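Side-chain contacts in CofB (PDB 5AX6), which is a minor pilin of the CFA/III type IVb pilus of human enterotoxigenic Escherichia coli that assembles as a homotrimer and probably takes part in pilus assembly: residues S16-I21 with H173-K178; T442-N447 with K476-N481. All coordinates share one frame; numbering follows the deposited sequence.

The two contacts belong to separate ends of an elongated chain. Contact 1 (16-21 with 173-178) lies in the pilin domain and contact 2 (442-447 with 476-481) in the C-terminal domain, on opposite sides of the chain's centre. Their centres are 76 Å apart and their nearest atoms about 60 Å, so they do not touch. Along the sequence one closes before the other opens, with the beta-repeat domain between them. Both are apolar in the main, but one lays a loop over a helix and the other presses two strands face to face. Each lies near a neighbouring subunit, so both ends of the molecule take part in the trimer.

Contact 1 (S16-I21 with H173-K178); sequences SEIAGI and HSISFK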
ATOM      1  N   SER A  16     -26.141  16.414 -13.255  1.00 20.31           N
ATOM      2  CA  SER A  16     -25.010  15.931 -14.040  0.60 23.95           C
ATOM      3  C   SER A  16     -24.467  17.024 -14.948  1.00 20.23           C
ATOM      4  O   SER A  16     -23.247  17.175 -15.078  1.00 20.04           O
ATOM      5  CB  SER A  16     -25.388  14.718 -14.882  0.60 25.54           C
ATOM      6  OG  SER A  16     -24.232  14.216 -15.530  0.60 28.89           O
ATOM      7  N   GLU A  17     -25.367  17.773 -15.577  1.00 20.84           N
ATOM      8  CA  GLU A  17     -24.990  18.893 -16.430  1.00 16.66           C
ATOM      9  C   GLU A  17     -24.251  19.936 -15.600  1.00 20.61           C
ATOM     10  O   GLU A  17     -23.169  20.395 -15.962  1.00 17.87           O
ATOM     11  CB  GLU A  17     -26.227  19.527 -17.085  1.00 18.98           C
ATOM     12  CG  GLU A  17     -26.987  18.632 -18.064  1.00 22.87           C
ATOM     13  CD  GLU A  17     -26.351  18.580 -19.448  1.00 28.02           C
ATOM     14  OE1 GLU A  17     -26.681  19.443 -20.299  1.00 25.84           O
ATOM     15  OE2 GLU A  17     -25.528  17.667 -19.690  1.00 23.85           O
ATOM     16  N   ILE A  18     -24.862  20.308 -14.484  1.00 19.74           N
ATOM     17  CA  ILE A  18     -24.297  21.310 -13.577  1.00 18.89           C
ATOM     18  C   ILE A  18     -22.904  20.906 -13.093  1.00 16.34           C
ATOM     19  O   ILE A  18     -21.963  21.692 -13.190  1.00 17.76           O
ATOM     20  CB  ILE A  18     -25.253  21.540 -12.388  1.00 18.07           C
ATOM     21  CG1 ILE A  18     -26.463  22.368 -12.853  1.00 18.94           C
ATOM     22  CG2 ILE A  18     -24.540  22.210 -11.227  1.00 20.13           C
ATOM     23  CD1 ILE A  18     -27.629  22.335 -11.872  1.00 23.66           C
ATOM     24  N   ALA A  19     -22.755  19.673 -12.612  1.00 17.39           N
ATOM     25  CA  ALA A  19     -21.469  19.228 -12.079  1.00 19.95           C
ATOM     26  C   ALA A  19     -20.386  19.251 -13.151  1.00 20.99           C
ATOM     27  O   ALA A  19     -19.229  19.591 -12.879  1.00 19.90           O
ATOM     28  CB  ALA A  19     -21.585  17.815 -11.485  1.00 21.14           C
ATOM     29  N   GLY A  20     -20.756  18.871 -14.368  1.00 19.77           N
ATOM     30  CA  GLY A  20     -19.803  18.864 -15.466  1.00 21.21           C
ATOM     31  C   GLY A  20     -19.330  20.249 -15.858  1.00 16.90           C
ATOM     32  O   GLY A  20     -18.133  20.468 -16.084  1.00 19.49           O
ATOM     33  N   ILE A  21     -20.260  21.201 -15.935  1.00 15.40           N
ATOM     34  CA  ILE A  21     -19.887  22.562 -16.273  1.00 16.43           C
ATOM     35  C   ILE A  21     -18.980  23.113 -15.157  1.00 17.16           C
ATOM     36  O   ILE A  21     -17.972  23.749 -15.414  1.00 14.84           O
ATOM     37  CB  ILE A  21     -21.120  23.475 -16.447  1.00 17.35           C
ATOM     38  CG1 ILE A  21     -21.951  23.058 -17.670  1.00 21.92           C
ATOM     39  CG2 ILE A  21     -20.693  24.915 -16.574  1.00 19.52           C
ATOM     40  CD1 ILE A  21     -21.230  23.286 -18.985  1.00 28.95           C
ATOM     41  N   HIS A 173     -23.570  13.532  -5.843  1.00 30.57           N
ATOM     42  CA  HIS A 173     -22.596  13.939  -6.842  1.00 26.80           C
ATOM     43  C   HIS A 173     -21.475  14.798  -6.251  1.00 29.82           C
ATOM     44  O   HIS A 173     -20.702  15.417  -6.977  1.00 30.92           O
ATOM     45  CB  HIS A 173     -23.310  14.698  -7.962  1.00 30.04           C
ATOM     46  CG  HIS A 173     -22.740  14.454  -9.323  1.00 31.73           C
ATOM     47  ND1 HIS A 173     -21.441  14.764  -9.650  1.00 34.02           N
ATOM     48  CD2 HIS A 173     -23.304  13.939 -10.440  1.00 31.99           C
ATOM     49  CE1 HIS A 173     -21.221  14.443 -10.915  1.00 32.10           C
ATOM     50  NE2 HIS A 173     -22.334  13.941 -11.416  1.00 29.34           N
ATOM     51  N   SER A 174     -21.393  14.835  -4.928  1.00 26.29           N
ATOM     52  CA  SER A 174     -20.336  15.577  -4.235  1.00 30.89           C
ATOM     53  C   SER A 174     -20.361  17.059  -4.540  1.00 28.53           C
ATOM     54  O   SER A 174     -19.313  17.692  -4.644  1.00 32.89           O
ATOM     55  CB  SER A 174     -18.954  15.020  -4.595  1.00 35.33           C
ATOM     56  OG  SER A 174     -18.809  13.699  -4.114  1.00 33.99           O
ATOM     57  N   ILE A 175     -21.550  17.614  -4.712  1.00 25.12           N
ATOM     58  CA  ILE A 175     -21.656  19.056  -4.860  1.00 23.54           C
ATOM     59  C   ILE A 175     -22.788  19.555  -4.001  1.00 25.32           C
ATOM     60  O   ILE A 175     -23.630  18.782  -3.554  1.00 26.02           O
ATOM     61  CB  ILE A 175     -21.897  19.485  -6.313  1.00 23.86           C
ATOM     62  CG1 ILE A 175     -23.237  18.945  -6.814  1.00 25.46           C
ATOM     63  CG2 ILE A 175     -20.750  19.039  -7.200  1.00 35.92           C
ATOM     64  CD1 ILE A 175     -23.756  19.719  -8.018  1.00 36.90           C
ATOM     65  N   SER A 176     -22.811  20.859  -3.776  1.00 23.11           N
ATOM     66  CA  SER A 176     -23.845  21.442  -2.951  1.00 23.85           C
ATOM     67  C   SER A 176     -24.150  22.835  -3.459  1.00 22.41           C
ATOM     68  O   SER A 176     -23.368  23.429  -4.202  1.00 21.55           O
ATOM     69  CB  SER A 176     -23.416  21.478  -1.480  1.00 25.15           C
ATOM     70  OG  SER A 176     -22.260  22.277  -1.320  1.00 25.92           O
ATOM     71  N   PHE A 177     -25.304  23.353  -3.077  1.00 19.62           N
ATOM     72  CA  PHE A 177     -25.679  24.688  -3.526  1.00 20.13           C
ATOM     73  C   PHE A 177     -25.303  25.736  -2.498  1.00 29.31           C
ATOM     74  O   PHE A 177     -25.657  25.611  -1.327  1.00 26.81           O
ATOM     75  CB  PHE A 177     -27.169  24.746  -3.810  1.00 23.51           C
ATOM     76  CG  PHE A 177     -27.640  23.674  -4.750  1.00 25.25           C
ATOM     77  CD1 PHE A 177     -27.178  23.637  -6.059  1.00 26.51           C
ATOM     78  CD2 PHE A 177     -28.555  22.720  -4.335  1.00 30.25           C
ATOM     79  CE1 PHE A 177     -27.612  22.654  -6.934  1.00 32.75           C
ATOM     80  CE2 PHE A 177     -28.994  21.735  -5.200  1.00 28.88           C
ATOM     81  CZ  PHE A 177     -28.521  21.695  -6.498  1.00 30.63           C
ATOM     82  N   LYS A 178     -24.591  26.769  -2.944  1.00 23.65           N
ATOM     83  CA  LYS A 178     -24.264  27.901  -2.089  1.00 27.57           C
ATOM     84  C   LYS A 178     -25.564  28.552  -1.630  1.00 26.14           C
ATOM     85  O   LYS A 178     -25.735  28.890  -0.456  1.00 28.15           O
ATOM     86  CB  LYS A 178     -23.375  28.898  -2.833  1.00 24.28           C
ATOM     87  CG  LYS A 178     -22.869  30.045  -1.962  1.00 29.11           C
ATOM     88  CD  LYS A 178     -22.132  31.083  -2.797  1.00 35.27           C
ATOM     89  CE  LYS A 178     -21.624  32.224  -1.932  1.00 36.97           C
ATOM     90  NZ  LYS A 178     -20.407  31.804  -1.195  1.00 49.89           N
TER
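Ala19 and Ile18 on the helical segment 16-21 meet His173 and Ile175 on the irregular segment 173-178, and the two backbones come nearest where the CA of Ala19 lies 7.2 Å from the CA of Ile175. The Ala19 methyl lies over one face of the His173 imidazole. Ala19 CB sits 3.7 Å from the centroid of the His173 ring, 26° off its normal, a CH-pi contact. The methyl is displaced toward the rim, and CE1 of His173 is the ring atom closest to Ala19 CB, at 3.4 Å. Alanine suits this place because a short methyl lets a flat ring settle close to the helix. One turn back, the CA of Ser16 approaches the same ring obliquely, 4.2 Å from NE2 of His173. With an alanine in place of His173, the methyl of Ala19 would probably lose its aromatic cover and a gap would open between loop and helix. Beside the ring, two isoleucines make the second point of contact, crossing at about a right angle, with CG2 of Ile18 4.1 Å from CD1 of Ile175. Ile175 swings CG1 between its backbone N and carbonyl carbon (chi1 63°), and the extended remainder of the chain carries CD1 across to the helix. No hydrogen bond joins the two segments; what holds them is van der Waals packing, to which branched aliphatic chains are suited, and the CH-pi contact. Ile15, a turn earlier on helix 4-25, extends the patch by touching His173, Ile175 and Phe177. On the second subunit, Asn252 packs against His173. Within the chain, Ile18 also rests on Phe144 of strand 139-148 and on Leu225 and Ile227 of strand 220-227, placing the contact where the N-terminal helix lies against the antiparallel sheet, as in type IV pilins, with the loop from helix 161-171 to strand 179-185 alongside.

Contact 2 (T442-N447 with K476-N481); sequences TAIQVN and KFLSVN
Ile444 and Val480 reach past each other in opposite directions, so that CD1 of Ile444 ends 3.9 Å from CG1 of Val480. CD1 of Ile444 also lies 4.2 Å from CD2 of Leu478, so one methyl serves two partners. Ile444 turns CG1 anti to its carbonyl carbon (chi1 -64°), and the extended chain beyond delivers CD1 to the facing strand. Leu478 and Thr442 cross obliquely instead, and here a methyl meets a hydroxyl oxygen: CD2 of Leu478 is 3.4 Å from OG1 of Thr442. That oxygen is buried, but it is hydrogen-bonded to the carbonyl O of Thr458, which explains how a threonine can stand beside leucine. Branched aliphatic side chains fill the rest, as suits an interior with no hydrogen bond between the segments. The strands 442-447 and 478-481 approach to 10.5 Å with their directions 47° apart, too far for backbone pairing. They belong to different antiparallel sheets, and Thr442 also joins beta pairing with a strand of the third subunit. Two sheets packed face to face make a beta-sandwich, an arrangement that, in a trimeric domain, is consistent with an H-type lectin-like fold.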
ATOM      1  N   THR A 442       9.452 -52.897   8.972  1.00 25.03           N
ATOM      2  CA  THR A 442       9.071 -52.097  10.123  1.00 23.08           C
ATOM      3  C   THR A 442       7.667 -51.537   9.958  1.00 23.84           C
ATOM      4  O   THR A 442       7.245 -51.166   8.853  1.00 19.22           O
ATOM      5  CB  THR A 442      10.071 -50.931  10.365  1.00 24.77           C
ATOM      6  OG1 THR A 442       9.637 -50.151  11.485  1.00 23.31           O
ATOM      7  CG2 THR A 442      10.149 -50.026   9.147  1.00 22.20           C
ATOM      8  N   ALA A 443       6.943 -51.499  11.068  1.00 20.63           N
ATOM      9  CA  ALA A 443       5.655 -50.844  11.133  1.00 18.46           C
ATOM     10  C   ALA A 443       5.806 -49.589  11.974  1.00 21.73           C
ATOM     11  O   ALA A 443       6.150 -49.666  13.155  1.00 22.05           O
ATOM     12  CB  ALA A 443       4.592 -51.785  11.730  1.00 26.27           C
ATOM     13  N   ILE A 444       5.556 -48.432  11.366  1.00 17.16           N
ATOM     14  CA  ILE A 444       5.706 -47.171  12.071  1.00 18.94           C
ATOM     15  C   ILE A 444       4.330 -46.558  12.261  1.00 19.41           C
ATOM     16  O   ILE A 444       3.580 -46.369  11.307  1.00 18.84           O
ATOM     17  CB  ILE A 444       6.645 -46.201  11.322  1.00 15.10           C
ATOM     18  CG1 ILE A 444       8.060 -46.806  11.263  1.00 21.70           C
ATOM     19  CG2 ILE A 444       6.695 -44.862  12.045  1.00 17.05           C
ATOM     20  CD1 ILE A 444       9.003 -46.195  10.199  1.00 18.47           C
ATOM     21  N   GLN A 445       4.000 -46.274  13.513  1.00 17.56           N
ATOM     22  CA  GLN A 445       2.683 -45.774  13.871  1.00 18.07           C
ATOM     23  C   GLN A 445       2.791 -44.367  14.432  1.00 18.77           C
ATOM     24  O   GLN A 445       3.741 -44.050  15.152  1.00 18.61           O
ATOM     25  CB  GLN A 445       2.029 -46.700  14.905  1.00 18.71           C
ATOM     26  CG  GLN A 445       0.558 -46.412  15.212  1.00 18.44           C
ATOM     27  CD  GLN A 445      -0.068 -47.555  16.003  1.00 22.51           C
ATOM     28  OE1 GLN A 445      -0.206 -48.670  15.495  1.00 22.17           O
ATOM     29  NE2 GLN A 445      -0.421 -47.292  17.249  1.00 18.73           N
ATOM     30  N   VAL A 446       1.814 -43.537  14.092  1.00 16.43           N
ATOM     31  CA  VAL A 446       1.723 -42.191  14.619  1.00 15.61           C
ATOM     32  C   VAL A 446       0.377 -42.028  15.277  1.00 15.57           C
ATOM     33  O   VAL A 446      -0.654 -42.292  14.653  1.00 18.65           O
ATOM     34  CB  VAL A 446       1.899 -41.126  13.507  1.00 17.19           C
ATOM     35  CG1 VAL A 446       1.557 -39.727  14.033  1.00 15.07           C
ATOM     36  CG2 VAL A 446       3.339 -41.185  12.947  1.00 18.96           C
ATOM     37  N   ASN A 447       0.400 -41.569  16.521  1.00 18.42           N
ATOM     38  CA  ASN A 447      -0.800 -41.297  17.292  1.00 19.02           C
ATOM     39  C   ASN A 447      -0.725 -39.911  17.911  1.00 19.07           C
ATOM     40  O   ASN A 447       0.345 -39.317  17.966  1.00 18.92           O
ATOM     41  CB  ASN A 447      -0.984 -42.351  18.387  1.00 17.72           C
ATOM     42  CG  ASN A 447      -1.044 -43.757  17.822  1.00 20.30           C
ATOM     43  OD1 ASN A 447      -0.070 -44.520  17.899  1.00 19.89           O
ATOM     44  ND2 ASN A 447      -2.178 -44.096  17.225  1.00 17.50           N
ATOM     45  N   LYS A 476      17.139 -47.715  18.176  1.00 23.92           N
ATOM     46  CA  LYS A 476      18.050 -46.639  17.780  1.00 25.86           C
ATOM     47  C   LYS A 476      18.617 -46.858  16.384  1.00 22.15           C
ATOM     48  O   LYS A 476      19.230 -45.947  15.808  1.00 23.84           O
ATOM     49  CB  LYS A 476      19.211 -46.514  18.772  1.00 24.04           C
ATOM     50  CG  LYS A 476      20.028 -47.801  18.878  1.00 26.95           C
ATOM     51  CD  LYS A 476      21.295 -47.602  19.684  1.00 30.35           C
ATOM     52  CE  LYS A 476      22.088 -48.908  19.755  1.00 34.15           C
ATOM     53  NZ  LYS A 476      23.228 -48.832  20.705  1.00 38.71           N
ATOM     54  N   PHE A 477      18.445 -48.063  15.846  1.00 21.43           N
ATOM     55  CA  PHE A 477      18.911 -48.329  14.488  1.00 21.23           C
ATOM     56  C   PHE A 477      17.765 -48.276  13.475  1.00 23.05           C
ATOM     57  O   PHE A 477      17.789 -48.940  12.430  1.00 18.98           O
ATOM     58  CB  PHE A 477      19.662 -49.670  14.406  1.00 21.06           C
ATOM     59  CG  PHE A 477      19.048 -50.787  15.211  1.00 29.12           C
ATOM     60  CD1 PHE A 477      18.027 -51.565  14.681  1.00 24.73           C
ATOM     61  CD2 PHE A 477      19.528 -51.090  16.486  1.00 24.39           C
ATOM     62  CE1 PHE A 477      17.474 -52.619  15.419  1.00 24.14           C
ATOM     63  CE2 PHE A 477      18.977 -52.139  17.229  1.00 23.61           C
ATOM     64  CZ  PHE A 477      17.956 -52.900  16.690  1.00 24.34           C
ATOM     65  N   LEU A 478      16.772 -47.450  13.798  1.00 17.07           N
ATOM     66  CA  LEU A 478      15.724 -47.046  12.866  1.00 17.97           C
ATOM     67  C   LEU A 478      15.580 -45.547  13.028  1.00 18.00           C
ATOM     68  O   LEU A 478      15.373 -45.060  14.142  1.00 18.37           O
ATOM     69  CB  LEU A 478      14.389 -47.752  13.150  1.00 17.98           C
ATOM     70  CG  LEU A 478      13.190 -47.256  12.336  1.00 22.00           C
ATOM     71  CD1 LEU A 478      13.419 -47.504  10.851  1.00 18.09           C
ATOM     72  CD2 LEU A 478      11.861 -47.909  12.788  1.00 19.81           C
ATOM     73  N   SER A 479      15.716 -44.800  11.937  1.00 18.12           N
ATOM     74  CA  SER A 479      15.532 -43.361  12.031  1.00 16.99           C
ATOM     75  C   SER A 479      14.555 -42.897  10.973  1.00 17.19           C
ATOM     76  O   SER A 479      14.359 -43.569   9.963  1.00 15.40           O
ATOM     77  CB  SER A 479      16.863 -42.621  11.893  1.00 14.50           C
ATOM     78  OG  SER A 479      17.421 -42.802  10.605  1.00 16.32           O
ATOM     79  N   VAL A 480      13.948 -41.736  11.207  1.00 18.34           N
ATOM     80  CA  VAL A 480      12.919 -41.245  10.314  1.00 18.56           C
ATOM     81  C   VAL A 480      13.085 -39.760  10.066  1.00 16.89           C
ATOM     82  O   VAL A 480      13.621 -39.043  10.914  1.00 17.74           O
ATOM     83  CB  VAL A 480      11.503 -41.484  10.893  1.00 16.25           C
ATOM     84  CG1 VAL A 480      11.142 -42.962  10.851  1.00 17.04           C
ATOM     85  CG2 VAL A 480      11.386 -40.881  12.310  1.00 17.20           C
ATOM     86  N   ASN A 481      12.621 -39.316   8.904  1.00 17.14           N
ATOM     87  CA  ASN A 481      12.356 -37.907   8.665  1.00 16.51           C
ATOM     88  C   ASN A 481      10.887 -37.638   8.926  1.00 20.44           C
ATOM     89  O   ASN A 481      10.024 -38.234   8.278  1.00 16.85           O
ATOM     90  CB  ASN A 481      12.742 -37.518   7.232  1.00 18.89           C
ATOM     91  CG  ASN A 481      14.239 -37.639   6.995  1.00 21.31           C
ATOM     92  OD1 ASN A 481      14.691 -38.368   6.108  1.00 23.28           O
ATOM     93  ND2 ASN A 481      15.005 -36.941   7.802  1.00 20.11           N
TER